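Local coordinates for protein cyclohexadienyl dehydratase (Synthetic construct, PDB 5JOS) that probably catalyses the dehydration and decarboxylation of prephenate to phenylpyruvate, and of arogenate to phenylalanine, on a periplasmic binding protein scaffold, at residues G43-G47 with F48-V52; T73-S76 with D77-A80; E95-K99 with A100-D104; E145-R149 with E150-K154; I179-T182 with V183-L186. One frame throughout, in Å; residues are numbered along the deposited sequence.

Each of the five contacts is local, made within one unbroken run of chain; they follow in series, and none nests within or crosses another. From the N terminus, contact 1 closes the turn from strand 45-46 into helix 48-60. Contact 2 lies along helix 74-79, and contact 3 folds the end of helix 94-97 against strand 101-102. These two touch, Leu78 CD2 packing on Ala100 CB at 3.6 Å. On the far side of the chain's centre from contacts 2 and 3, contact 5 joins strand 177-181 to helix 182-190. It meets contact 4, the end of helix 143-151, through Ile179 against Phe147 and Leu152. Pairs 2-3 and 4-5 are consistent with a solute-binding protein's two lobes.

Contact 1: residues G43-G47 with F48-V52; sequences GQYTG and FDIDV
Gly47 and Asp51 close the first turn of helix 48-60, at a strand-to-helix junction in which Gly47 is the N-cap residue. Backbone bonds come first. Asp51 N donates to Gly47 O at 2.9 Å, almost straight at 168°, and Ile50 N adds a weak, bent bond to Gly47 O at 3.1 Å. At the backbone angles of Gly47 a beta carbon would collide with the carbonyl oxygen of Thr46, which explains why a residue without a side chain fits here. A water makes the second kind of link: it accepts from Gly47 N at 3.0 Å and donates to Asp51 OD1 at 2.7 Å, joining the N-cap to the first helical turn. The other carboxylate oxygen, Asp51 OD2, is held by Lys243 and Trp244 of helix 236-245. Ile50 makes the van der Waals contacts, leaning back on the strand. Its CG2 branch, anti to the backbone N, lies 3.7 Å from Tyr45 O and its CG1 3.5 Å from Thr46 O, while CD1 makes the apolar side-chain touch. The far end of the Tyr45 ring leads away to Arg39 and Phe66; the closest side-chain approach is Tyr45 CB to Ile50 CD1, 3.9 Å.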
loop_
_atom_site.group_PDB
_atom_site.type_symbol
_atom_site.label_atom_id
_atom_site.label_comp_id
_atom_site.label_asym_id
_atom_site.label_seq_id
_atom_site.Cartn_x
_atom_site.Cartn_y
_atom_site.Cartn_z
ATOM N N GLY A 43 -0.601 -0.063 23.269
ATOM C CA GLY A 43 -1.811 -0.624 22.693
ATOM C C GLY A 43 -2.711 0.485 22.169
ATOM O O GLY A 43 -3.922 0.314 22.069
ATOM N N GLN A 44 -2.133 1.641 21.850
ATOM C CA GLN A 44 -2.831 2.652 21.038
ATOM C C GLN A 44 -2.577 2.351 19.555
ATOM O O GLN A 44 -1.526 1.804 19.200
ATOM C CB GLN A 44 -2.201 4.013 21.265
ATOM C CG GLN A 44 -2.323 4.577 22.670
ATOM C CD GLN A 44 -3.735 4.434 23.189
ATOM O OE1 GLN A 44 -3.988 3.649 24.103
ATOM N NE2 GLN A 44 -4.676 5.153 22.573
ATOM N N TYR A 45 -3.425 2.886 18.686
ATOM C CA TYR A 45 -3.284 2.663 17.267
ATOM C C TYR A 45 -2.129 3.444 16.683
ATOM O O TYR A 45 -1.926 4.603 16.990
ATOM C CB TYR A 45 -4.541 3.057 16.511
ATOM C CG TYR A 45 -5.636 2.075 16.674
ATOM C CD1 TYR A 45 -5.599 0.860 16.009
ATOM C CD2 TYR A 45 -6.713 2.325 17.525
ATOM C CE1 TYR A 45 -6.608 -0.086 16.177
ATOM C CE2 TYR A 45 -7.755 1.403 17.651
ATOM C CZ TYR A 45 -7.691 0.192 16.962
ATOM O OH TYR A 45 -8.733 -0.731 17.075
ATOM N N THR A 46 -1.368 2.787 15.829
ATOM C CA THR A 46 -0.249 3.413 15.170
ATOM C C THR A 46 -0.135 2.855 13.747
ATOM O O THR A 46 -0.606 1.737 13.463
ATOM C CB THR A 46 1.027 3.271 16.010
ATOM O OG1 THR A 46 2.083 3.968 15.380
ATOM C CG2 THR A 46 1.525 1.828 16.182
ATOM N N GLY A 47 0.443 3.670 12.864
ATOM C CA GLY A 47 0.737 3.243 11.522
ATOM C C GLY A 47 0.461 4.289 10.464
ATOM O O GLY A 47 -0.146 5.336 10.722
ATOM N N PHE A 48 0.852 3.935 9.249
ATOM C CA PHE A 48 0.626 4.747 8.065
ATOM C C PHE A 48 -0.813 5.263 7.911
ATOM O O PHE A 48 -1.030 6.464 7.736
ATOM C CB PHE A 48 1.043 3.876 6.859
ATOM C CG PHE A 48 1.018 4.546 5.493
ATOM C CD1 PHE A 48 -0.173 4.768 4.830
ATOM C CD2 PHE A 48 2.174 4.752 4.806
ATOM C CE1 PHE A 48 -0.189 5.293 3.548
ATOM C CE2 PHE A 48 2.177 5.305 3.520
ATOM C CZ PHE A 48 0.991 5.582 2.900
ATOM N N ASP A 49 -1.804 4.361 7.937
ATOM C CA ASP A 49 -3.157 4.804 7.731
ATOM C C ASP A 49 -3.852 5.363 8.991
ATOM O O ASP A 49 -4.955 5.956 8.868
ATOM C CB ASP A 49 -3.996 3.730 7.104
ATOM C CG ASP A 49 -3.692 3.557 5.638
ATOM O OD1 ASP A 49 -3.415 4.560 4.925
ATOM O OD2 ASP A 49 -3.774 2.396 5.155
ATOM N N ILE A 50 -3.190 5.230 10.145
ATOM C CA ILE A 50 -3.643 5.844 11.370
ATOM C C ILE A 50 -3.278 7.274 11.260
ATOM O O ILE A 50 -4.131 8.126 11.571
ATOM C CB ILE A 50 -3.042 5.206 12.593
ATOM C CG1 ILE A 50 -3.310 3.723 12.619
ATOM C CG2 ILE A 50 -3.471 5.896 13.903
ATOM C CD1 ILE A 50 -4.749 3.285 12.644
ATOM N N ASP A 51 -2.051 7.551 10.780
ATOM C CA ASP A 51 -1.680 8.895 10.493
ATOM C C ASP A 51 -2.648 9.510 9.440
ATOM O O ASP A 51 -3.034 10.689 9.522
ATOM C CB ASP A 51 -0.267 8.973 9.943
ATOM C CG ASP A 51 0.785 8.771 10.965
ATOM O OD1 ASP A 51 0.467 8.564 12.154
ATOM O OD2 ASP A 51 1.984 8.926 10.588
ATOM N N VAL A 52 -2.921 8.798 8.358
ATOM C CA VAL A 52 -3.785 9.369 7.278
ATOM C C VAL A 52 -5.208 9.618 7.821
ATOM O O VAL A 52 -5.801 10.627 7.572
ATOM C CB VAL A 52 -3.903 8.364 6.113
ATOM C CG1 VAL A 52 -4.852 8.813 5.044
ATOM C CG2 VAL A 52 -2.569 8.103 5.456
HETATM O O HOH W 1 0.556 6.488 13.820
#

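Contact 2: residues T73-S76 with D77-A80; sequences TLMS and DLQA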
loop_
_atom_site.group_PDB
_atom_site.type_symbol
_atom_site.label_atom_id
_atom_site.label_comp_id
_atom_site.label_asym_id
_atom_site.label_seq_id
_atom_site.Cartn_x
_atom_site.Cartn_y
_atom_site.Cartn_z
ATOM N N THR A 73 -14.736 -9.828 9.382
ATOM C CA THR A 73 -15.986 -9.068 9.484
ATOM C C THR A 73 -15.894 -7.710 8.827
ATOM O O THR A 73 -16.781 -6.880 8.976
ATOM C CB THR A 73 -16.297 -8.810 10.960
ATOM O OG1 THR A 73 -15.181 -8.149 11.531
ATOM C CG2 THR A 73 -16.571 -10.124 11.688
ATOM N N LEU A 74 -14.824 -7.456 8.101
ATOM C CA LEU A 74 -14.619 -6.123 7.550
ATOM C C LEU A 74 -15.784 -5.702 6.661
ATOM O O LEU A 74 -16.246 -4.551 6.692
ATOM C CB LEU A 74 -13.408 -6.164 6.674
ATOM C CG LEU A 74 -12.964 -4.909 5.960
ATOM C CD1 LEU A 74 -12.544 -3.845 6.989
ATOM C CD2 LEU A 74 -11.801 -5.183 5.006
ATOM N N MET A 75 -16.211 -6.623 5.802
ATOM C CA MET A 75 -17.166 -6.262 4.783
ATOM C C MET A 75 -18.524 -6.147 5.431
ATOM O O MET A 75 -19.247 -5.221 5.086
ATOM C CB MET A 75 -17.200 -7.279 3.603
ATOM C CG MET A 75 -15.873 -7.425 2.807
ATOM S SD MET A 75 -15.224 -5.726 2.430
ATOM C CE MET A 75 -16.771 -5.051 1.671
ATOM N N SER A 76 -18.869 -7.058 6.343
ATOM C CA SER A 76 -20.220 -6.981 6.935
ATOM C C SER A 76 -20.310 -5.810 7.910
ATOM O O SER A 76 -21.335 -5.142 7.932
ATOM C CB SER A 76 -20.677 -8.316 7.568
ATOM O OG SER A 76 -19.739 -8.644 8.532
ATOM N N ASP A 77 -19.255 -5.526 8.682
ATOM C CA ASP A 77 -19.221 -4.311 9.498
ATOM C C ASP A 77 -19.429 -3.067 8.654
ATOM O O ASP A 77 -20.235 -2.183 8.967
ATOM C CB ASP A 77 -17.911 -4.155 10.260
ATOM C CG ASP A 77 -17.797 -5.138 11.374
ATOM O OD1 ASP A 77 -18.792 -5.834 11.649
ATOM O OD2 ASP A 77 -16.698 -5.306 11.910
ATOM N N LEU A 78 -18.732 -3.008 7.536
ATOM C CA LEU A 78 -18.905 -1.857 6.668
ATOM C C LEU A 78 -20.356 -1.767 6.198
ATOM O O LEU A 78 -20.957 -0.705 6.216
ATOM C CB LEU A 78 -17.988 -1.958 5.459
ATOM C CG LEU A 78 -18.109 -0.779 4.464
ATOM C CD1 LEU A 78 -17.693 0.495 5.154
ATOM C CD2 LEU A 78 -17.285 -0.921 3.212
ATOM N N GLN A 79 -20.948 -2.880 5.768
ATOM C CA GLN A 79 -22.313 -2.795 5.269
ATOM C C GLN A 79 -23.369 -2.469 6.328
ATOM O O GLN A 79 -24.441 -1.981 5.974
ATOM C CB GLN A 79 -22.715 -4.086 4.616
ATOM C CG GLN A 79 -22.149 -4.192 3.228
ATOM C CD GLN A 79 -22.335 -5.590 2.702
ATOM O OE1 GLN A 79 -21.430 -6.406 2.806
ATOM N NE2 GLN A 79 -23.530 -5.895 2.208
ATOM N N ALA A 80 -23.091 -2.853 7.576
ATOM C CA ALA A 80 -23.924 -2.619 8.701
ATOM C C ALA A 80 -23.598 -1.262 9.352
ATOM O O ALA A 80 -24.053 -0.981 10.443
ATOM C CB ALA A 80 -23.759 -3.718 9.718
HETATM O O HOH W 2 -20.751 -7.398 10.494
#
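The carboxylate of Asp77 has Thr73 O over one face, 3.1 Å from its CG, at the start of the short helix 74-79, where Thr73 is the N-cap residue. Thr73 OG1 approaches the carboxylate from the same side and comes within 3.2 Å of Asp77 OD2; this hydroxyl bonds with Thr70 OG1, while OD2 is held by Thr69 OG1. The other oxygen is served by a water, which donates to Asp77 OD1 at 2.8 Å and is also bonded to Ser76 OG. Asp77 CG is anti to its carbonyl carbon (chi1 -72°), which lays the carboxylate over the carbonyl of Thr73. Beneath it runs the helical backbone. Asp77 N donates to Thr73 O at 2.8 Å with an angle of 163°, and the bonds from Leu78 N to Leu74 O, Gln79 N to Met75 O and Ala80 N to Ser76 O continue the series to the end of the helix. On the flank facing the sheet, Leu74, Met75 and Leu78 all rest on Met212 of strand 205-213. Between the side chains of the two segments the apolar touch is slight: Met75 CE stands 4.4 Å from Leu78 CD2.

Contact 3: residues E95-K99 with A100-D104; sequences ERQKK and ADFSD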
loop_
_atom_site.group_PDB
_atom_site.type_symbol
_atom_site.label_atom_id
_atom_site.label_comp_id
_atom_site.label_asym_id
_atom_site.label_seq_id
_atom_site.Cartn_x
_atom_site.Cartn_y
_atom_site.Cartn_z
ATOM N N GLU A 95 -13.656 -9.062 -5.045
ATOM C CA GLU A 95 -14.615 -9.419 -4.007
ATOM C C GLU A 95 -15.000 -8.215 -3.145
ATOM O O GLU A 95 -16.172 -8.084 -2.731
ATOM C CB GLU A 95 -14.142 -10.608 -3.139
ATOM C CG GLU A 95 -14.588 -10.613 -1.651
ATOM C CD GLU A 95 -13.729 -11.571 -0.744
ATOM O OE1 GLU A 95 -12.864 -11.066 0.103
ATOM O OE2 GLU A 95 -13.933 -12.835 -0.911
ATOM N N ARG A 96 -14.033 -7.365 -2.818
ATOM C CA ARG A 96 -14.319 -6.240 -1.957
ATOM C C ARG A 96 -15.073 -5.134 -2.712
ATOM O O ARG A 96 -15.903 -4.464 -2.137
ATOM C CB ARG A 96 -13.050 -5.653 -1.348
ATOM C CG ARG A 96 -12.507 -6.543 -0.215
ATOM C CD ARG A 96 -11.051 -6.228 0.148
ATOM N NE ARG A 96 -10.578 -7.106 1.192
ATOM C CZ ARG A 96 -9.311 -7.258 1.564
ATOM N NH1 ARG A 96 -8.368 -6.500 1.027
ATOM N NH2 ARG A 96 -8.980 -8.149 2.527
ATOM N N GLN A 97 -14.764 -4.922 -3.976
ATOM C CA GLN A 97 -15.486 -3.932 -4.761
ATOM C C GLN A 97 -16.909 -4.254 -5.020
ATOM O O GLN A 97 -17.693 -3.357 -5.355
ATOM C CB GLN A 97 -14.910 -3.830 -6.134
ATOM C CG GLN A 97 -13.539 -3.195 -6.044
ATOM C CD GLN A 97 -12.806 -3.398 -7.364
ATOM O OE1 GLN A 97 -12.472 -4.556 -7.749
ATOM N NE2 GLN A 97 -12.477 -2.294 -8.032
ATOM N N LYS A 98 -17.267 -5.526 -4.947
ATOM C CA LYS A 98 -18.651 -5.884 -5.119
ATOM C C LYS A 98 -19.549 -5.322 -4.044
ATOM O O LYS A 98 -20.729 -5.126 -4.256
ATOM C CB LYS A 98 -18.808 -7.408 -5.127
ATOM C CG LYS A 98 -18.556 -7.967 -6.510
ATOM C CD LYS A 98 -18.381 -9.475 -6.504
ATOM C CE LYS A 98 -19.596 -10.191 -5.950
ATOM N NZ LYS A 98 -19.610 -11.620 -6.404
ATOM N N LYS A 99 -19.018 -5.104 -2.878
ATOM C CA LYS A 99 -19.846 -4.757 -1.762
ATOM C C LYS A 99 -19.455 -3.423 -1.206
ATOM O O LYS A 99 -20.013 -3.073 -0.180
ATOM C CB LYS A 99 -19.676 -5.788 -0.637
ATOM C CG LYS A 99 -19.900 -7.263 -1.056
ATOM C CD LYS A 99 -18.772 -8.113 -0.459
ATOM C CE LYS A 99 -18.709 -9.553 -0.965
ATOM N NZ LYS A 99 -19.858 -10.291 -0.389
ATOM N N ALA A 100 -18.493 -2.720 -1.817
ATOM C CA ALA A 100 -17.980 -1.442 -1.260
ATOM C C ALA A 100 -17.432 -0.569 -2.360
ATOM O O ALA A 100 -17.173 -1.046 -3.453
ATOM C CB ALA A 100 -16.903 -1.692 -0.247
ATOM N N ASP A 101 -17.357 0.724 -2.127
ATOM C CA ASP A 101 -16.709 1.607 -3.063
ATOM C C ASP A 101 -15.259 1.849 -2.505
ATOM O O ASP A 101 -15.027 1.966 -1.309
ATOM C CB ASP A 101 -17.414 2.970 -3.106
ATOM C CG ASP A 101 -18.692 3.028 -3.971
ATOM O OD1 ASP A 101 -18.784 2.253 -4.950
ATOM O OD2 ASP A 101 -19.589 3.894 -3.648
ATOM N N PHE A 102 -14.300 2.005 -3.384
ATOM C CA PHE A 102 -12.946 2.377 -3.005
ATOM C C PHE A 102 -12.590 3.779 -3.514
ATOM O O PHE A 102 -12.944 4.126 -4.626
ATOM C CB PHE A 102 -11.999 1.359 -3.610
ATOM C CG PHE A 102 -11.859 0.109 -2.798
ATOM C CD1 PHE A 102 -10.923 0.031 -1.814
ATOM C CD2 PHE A 102 -12.595 -0.993 -3.089
ATOM C CE1 PHE A 102 -10.708 -1.112 -1.101
ATOM C CE2 PHE A 102 -12.422 -2.165 -2.352
ATOM C CZ PHE A 102 -11.479 -2.226 -1.371
ATOM N N SER A 103 -11.892 4.545 -2.690
ATOM C CA SER A 103 -11.141 5.691 -3.130
ATOM C C SER A 103 -10.204 5.356 -4.258
ATOM O O SER A 103 -9.854 4.234 -4.447
ATOM C CB SER A 103 -10.298 6.227 -1.966
ATOM O OG SER A 103 -9.156 5.496 -1.658
ATOM N N ASP A 104 -9.726 6.388 -4.929
ATOM C CA ASP A 104 -8.569 6.242 -5.775
ATOM C C ASP A 104 -7.394 5.673 -4.939
ATOM O O ASP A 104 -7.374 5.804 -3.714
ATOM C CB ASP A 104 -8.140 7.582 -6.361
ATOM C CG ASP A 104 -9.154 8.161 -7.267
ATOM O OD1 ASP A 104 -9.878 7.423 -7.904
ATOM O OD2 ASP A 104 -9.186 9.377 -7.361
#
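Ala100 belongs to the turn that follows helix 94-97, its N facing Arg96 O at 3.1 Å. The same carbonyl oxygen, Arg96 O, already accepts from Lys99 N, 3.3 Å away. Ala100 O turns back over the helix end, where Gln97 CA offers it a C-H...O contact of 3.6 Å. The methyl of Ala100 is buried against Leu78 and Met212. Asp101 points away from the helix, and its backbone pairs with Met213. Phe102 returns toward the helix and carries the side-chain contact. Its CG is anti to the carbonyl carbon (chi1 -83°), which sets the ring beside Arg96 and Gln97. Arg96 CB comes in at the ring's edge, 3.7 Å from Phe102 CE2, and Gln97 CG lies obliquely to the ring, 3.8 Å from Phe102 CD2. The rest of Arg96 runs on past this point, and its NH1 bonds to Thr91 O. An alanine in place of Phe102 would take away the ring and is likely to leave Arg96 CB and Gln97 CG without their apolar partner, opening a gap between helix end and strand. Ser103 and Asp104 lead on from the contact, Ser103 OG donating to Asp104 O at 2.7 Å. The whole is a helix-turn-strand connection, which delivers strand 101-102 to the edge of an antiparallel sheet beside strand 205-213.

Contact 4: residues E145-R149 with E150-K154; sequences EKFAR and EHLKK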
loop_
_atom_site.group_PDB
_atom_site.type_symbol
_atom_site.label_atom_id
_atom_site.label_comp_id
_atom_site.label_asym_id
_atom_site.label_seq_id
_atom_site.Cartn_x
_atom_site.Cartn_y
_atom_site.Cartn_z
ATOM N N GLU A 145 9.475 -16.095 -10.396
ATOM C CA GLU A 145 10.130 -16.669 -11.503
ATOM C C GLU A 145 9.392 -16.320 -12.831
ATOM O O GLU A 145 9.985 -15.876 -13.844
ATOM C CB GLU A 145 10.247 -18.195 -11.309
ATOM C CG GLU A 145 10.810 -18.808 -12.623
ATOM C CD GLU A 145 11.193 -20.282 -12.545
ATOM O OE1 GLU A 145 10.694 -21.022 -11.641
ATOM O OE2 GLU A 145 12.006 -20.641 -13.440
ATOM N N LYS A 146 8.095 -16.495 -12.814
ATOM C CA LYS A 146 7.287 -16.171 -13.990
ATOM C C LYS A 146 7.388 -14.672 -14.404
ATOM O O LYS A 146 7.470 -14.334 -15.569
ATOM C CB LYS A 146 5.862 -16.606 -13.646
ATOM C CG LYS A 146 4.765 -16.250 -14.610
ATOM C CD LYS A 146 3.461 -16.091 -13.803
ATOM C CE LYS A 146 2.246 -16.697 -14.473
ATOM N NZ LYS A 146 2.172 -16.358 -15.913
ATOM N N PHE A 147 7.460 -13.750 -13.472
ATOM C CA PHE A 147 7.638 -12.357 -13.859
ATOM C C PHE A 147 8.985 -12.200 -14.620
ATOM O O PHE A 147 9.113 -11.487 -15.646
ATOM C CB PHE A 147 7.682 -11.443 -12.610
ATOM C CG PHE A 147 7.855 -10.017 -12.939
ATOM C CD1 PHE A 147 9.134 -9.483 -13.110
ATOM C CD2 PHE A 147 6.741 -9.182 -13.084
ATOM C CE1 PHE A 147 9.300 -8.136 -13.453
ATOM C CE2 PHE A 147 6.919 -7.848 -13.432
ATOM C CZ PHE A 147 8.189 -7.324 -13.584
ATOM N N ALA A 148 10.014 -12.849 -14.095
ATOM C CA ALA A 148 11.319 -12.676 -14.691
ATOM C C ALA A 148 11.397 -13.245 -16.116
ATOM O O ALA A 148 12.019 -12.638 -16.982
ATOM C CB ALA A 148 12.390 -13.302 -13.830
ATOM N N ARG A 149 10.782 -14.412 -16.307
ATOM C CA ARG A 149 10.794 -15.129 -17.598
ATOM C C ARG A 149 9.954 -14.366 -18.575
ATOM O O ARG A 149 10.294 -14.282 -19.739
ATOM C CB ARG A 149 10.358 -16.602 -17.457
ATOM C CG ARG A 149 11.418 -17.319 -16.586
ATOM C CD ARG A 149 11.417 -18.796 -16.746
ATOM N NE ARG A 149 12.340 -19.452 -15.833
ATOM C CZ ARG A 149 13.663 -19.444 -15.915
ATOM N NH1 ARG A 149 14.257 -18.812 -16.884
ATOM N NH2 ARG A 149 14.416 -20.114 -15.051
ATOM N N GLU A 150 8.917 -13.712 -18.067
ATOM C CA GLU A 150 8.089 -12.933 -18.935
ATOM C C GLU A 150 8.709 -11.593 -19.294
ATOM O O GLU A 150 8.738 -11.278 -20.448
ATOM C CB GLU A 150 6.703 -12.740 -18.371
ATOM C CG GLU A 150 5.868 -11.765 -19.212
ATOM C CD GLU A 150 4.396 -11.771 -18.828
ATOM O OE1 GLU A 150 4.015 -12.559 -17.930
ATOM O OE2 GLU A 150 3.607 -10.984 -19.430
ATOM N N HIS A 151 9.217 -10.832 -18.362
ATOM C CA HIS A 151 9.499 -9.433 -18.631
ATOM C C HIS A 151 10.930 -9.165 -18.521
ATOM O O HIS A 151 11.357 -8.058 -18.775
ATOM C CB HIS A 151 8.857 -8.561 -17.542
ATOM C CG HIS A 151 7.373 -8.677 -17.479
ATOM N ND1 HIS A 151 6.558 -8.055 -18.384
ATOM C CD2 HIS A 151 6.559 -9.373 -16.646
ATOM C CE1 HIS A 151 5.296 -8.352 -18.114
ATOM N NE2 HIS A 151 5.273 -9.148 -17.058
ATOM N N LEU A 152 11.710 -10.131 -18.083
ATOM C CA LEU A 152 13.140 -9.891 -17.974
ATOM C C LEU A 152 13.990 -10.907 -18.745
ATOM O O LEU A 152 15.006 -11.415 -18.227
ATOM C CB LEU A 152 13.553 -9.872 -16.520
ATOM C CG LEU A 152 12.804 -8.888 -15.623
ATOM C CD1 LEU A 152 13.191 -9.177 -14.170
ATOM C CD2 LEU A 152 13.128 -7.428 -15.987
ATOM N N LYS A 153 13.581 -11.145 -19.986
ATOM C CA LYS A 153 14.189 -12.164 -20.833
ATOM C C LYS A 153 15.627 -11.845 -21.226
ATOM O O LYS A 153 16.348 -12.747 -21.555
ATOM C CB LYS A 153 13.406 -12.318 -22.127
ATOM C CG LYS A 153 12.031 -12.911 -21.888
ATOM C CD LYS A 153 11.364 -13.276 -23.211
ATOM C CE LYS A 153 10.232 -14.294 -23.044
ATOM N NZ LYS A 153 8.911 -13.650 -22.787
ATOM N N LYS A 154 16.046 -10.586 -21.226
ATOM C CA LYS A 154 17.430 -10.288 -21.625
ATOM C C LYS A 154 18.445 -10.414 -20.506
ATOM O O LYS A 154 19.638 -10.387 -20.752
ATOM C CB LYS A 154 17.512 -8.894 -22.179
ATOM C CG LYS A 154 16.633 -8.720 -23.405
ATOM C CD LYS A 154 16.366 -7.258 -23.624
ATOM C CE LYS A 154 15.279 -7.091 -24.645
ATOM N NZ LYS A 154 15.706 -5.944 -25.452
#
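Phe147 and His151, one helical turn apart, form the close side of this contact. The imidazole brings CD2 over one face of the phenyl ring, offset toward the rim, with His151 CD2 3.6 Å from Phe147 CD2. The rings are oblique, their centroids 4.6 Å apart and their planes at 40°. Phe147 CG, anti to the backbone N (chi1 -180°), brings the ring out beside His151 and Leu152. There Leu152 meets its edge, Leu152 CD1 lying 4.1 Å from Phe147 CE1, and the same methyl also packs on Ala148 CB. Ile179 of strand 177-181 touches both Phe147 and Leu152. Leu152 already departs from helical geometry, yet its N still bonds to Ala148 O at 2.8 Å, bent to 135° and from above the carbonyl plane. Helix 143-151 is the crossover of a beta-alpha-beta unit between strands 135-138 and 156-159, and Ala148 packs against Ile157 of the second strand. A firm polar grip adds to this: Arg149 holds Glu145 side-on in an i to i+4 salt bridge, NE at 2.7 Å and NH2 at 2.9 Å both reaching Glu145 OE2, on its anti side, while OE1 accepts from Gly141 N. The solvent side is looser. Lys146 NZ stays 4.7 Å from Glu150 OE1, opposite charges that do not touch. Past the helix end Lys153 bends back, its aliphatic chain running by Arg149 O, and NZ makes a weak bond to Glu150 O at 3.3 Å.

Contact 5: residues I179-T182 with V183-L186; sequences ITDT and VEAL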
loop_
_atom_site.group_PDB
_atom_site.type_symbol
_atom_site.label_atom_id
_atom_site.label_comp_id
_atom_site.label_asym_id
_atom_site.label_seq_id
_atom_site.Cartn_x
_atom_site.Cartn_y
_atom_site.Cartn_z
ATOM N N ILE A 179 13.770 -10.322 -7.572
ATOM C CA ILE A 179 12.364 -10.063 -7.798
ATOM C C ILE A 179 11.574 -10.737 -6.749
ATOM O O ILE A 179 11.715 -11.941 -6.576
ATOM C CB ILE A 179 11.847 -10.609 -9.150
ATOM C CG1 ILE A 179 12.675 -10.028 -10.252
ATOM C CG2 ILE A 179 10.397 -10.315 -9.362
ATOM C CD1 ILE A 179 12.619 -8.517 -10.404
ATOM N N THR A 180 10.749 -9.938 -6.034
ATOM C CA THR A 180 9.947 -10.471 -4.959
ATOM C C THR A 180 8.723 -9.586 -4.752
ATOM O O THR A 180 8.691 -8.476 -5.264
ATOM C CB THR A 180 10.819 -10.574 -3.700
ATOM O OG1 THR A 180 10.118 -11.239 -2.669
ATOM C CG2 THR A 180 11.209 -9.262 -3.232
ATOM N N ASP A 181 7.739 -10.050 -3.975
ATOM C CA ASP A 181 6.632 -9.171 -3.565
ATOM C C ASP A 181 7.089 -7.903 -2.894
ATOM O O ASP A 181 8.060 -7.908 -2.148
ATOM C CB ASP A 181 5.658 -9.855 -2.615
ATOM C CG ASP A 181 4.880 -10.966 -3.282
ATOM O OD1 ASP A 181 4.638 -10.955 -4.479
ATOM O OD2 ASP A 181 4.503 -11.874 -2.589
ATOM N N THR A 182 6.304 -6.842 -3.092
ATOM C CA THR A 182 6.614 -5.542 -2.582
ATOM C C THR A 182 6.910 -5.590 -1.061
ATOM O O THR A 182 7.931 -5.024 -0.587
ATOM C CB THR A 182 5.533 -4.556 -2.882
ATOM O OG1 THR A 182 5.405 -4.492 -4.299
ATOM C CG2 THR A 182 5.878 -3.191 -2.311
ATOM N N VAL A 183 6.046 -6.264 -0.317
ATOM C CA VAL A 183 6.190 -6.276 1.104
ATOM C C VAL A 183 7.518 -6.831 1.536
ATOM O O VAL A 183 8.166 -6.284 2.392
ATOM C CB VAL A 183 5.025 -6.977 1.812
ATOM C CG1 VAL A 183 5.028 -8.473 1.609
ATOM C CG2 VAL A 183 5.114 -6.604 3.284
ATOM N N GLU A 184 7.978 -7.881 0.900
ATOM C CA GLU A 184 9.251 -8.440 1.206
ATOM C C GLU A 184 10.408 -7.569 0.810
ATOM O O GLU A 184 11.372 -7.491 1.559
ATOM C CB GLU A 184 9.465 -9.759 0.471
ATOM C CG GLU A 184 8.515 -10.767 0.999
ATOM C CD GLU A 184 8.709 -12.104 0.356
ATOM O OE1 GLU A 184 7.654 -12.660 0.092
ATOM O OE2 GLU A 184 9.874 -12.579 0.174
ATOM N N ALA A 185 10.377 -7.023 -0.378
ATOM C CA ALA A 185 11.428 -6.074 -0.780
ATOM C C ALA A 185 11.590 -4.995 0.212
ATOM O O ALA A 185 12.718 -4.649 0.561
ATOM C CB ALA A 185 11.173 -5.428 -2.137
ATOM N N LEU A 186 10.470 -4.410 0.642
ATOM C CA LEU A 186 10.542 -3.288 1.517
ATOM C C LEU A 186 11.150 -3.672 2.875
ATOM O O LEU A 186 11.842 -2.878 3.525
ATOM C CB LEU A 186 9.179 -2.684 1.776
ATOM C CG LEU A 186 8.528 -2.027 0.545
ATOM C CD1 LEU A 186 7.122 -1.595 0.944
ATOM C CD2 LEU A 186 9.290 -0.819 0.111
HETATM O O HOH W 3 7.722 -13.065 -3.069
#
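Thr180 lies against Glu184 and Ala185 at the junction where strand 177-181 of the mixed sheet passes directly into helix 182-190. Its two branches divide the work. OG1, anti to the backbone N (chi1 -173°), comes within 3.2 Å of Glu184 OE2, the two side chains crossing at a slant, while CG2 reaches Ala185 CB at 4.0 Å. A glycine here would remove both branches and is likely to leave the Glu184 carboxylate freer to swing and a gap beside the Ala185 methyl. Asp181 is the N-cap residue, though its carboxylate does not cap the helix; OD1 instead forms a salt bridge with Lys111. Its backbone N donates to a water at 3.1 Å, and this water donates in turn to Glu184 OE1, tying the strand's end to the first helical turn. Asp181 OD2 stands 4.2 Å from Glu184 OE1, a pair of like charges that Lys111 probably eases. Asp181 O accepts from Ala185 N at 3.0 Å, almost straight at 173°. Thr182 opens the helix. Its buried OG1 bonds with Thr112 OG1 of strand 111-116 and with Gly110 N just before it, and its carbonyl O takes Leu186 N at 2.9 Å. The side chains of Thr182 and Leu186 then run alongside each other, with Thr182 CG2 3.8 Å from Leu186 CD1.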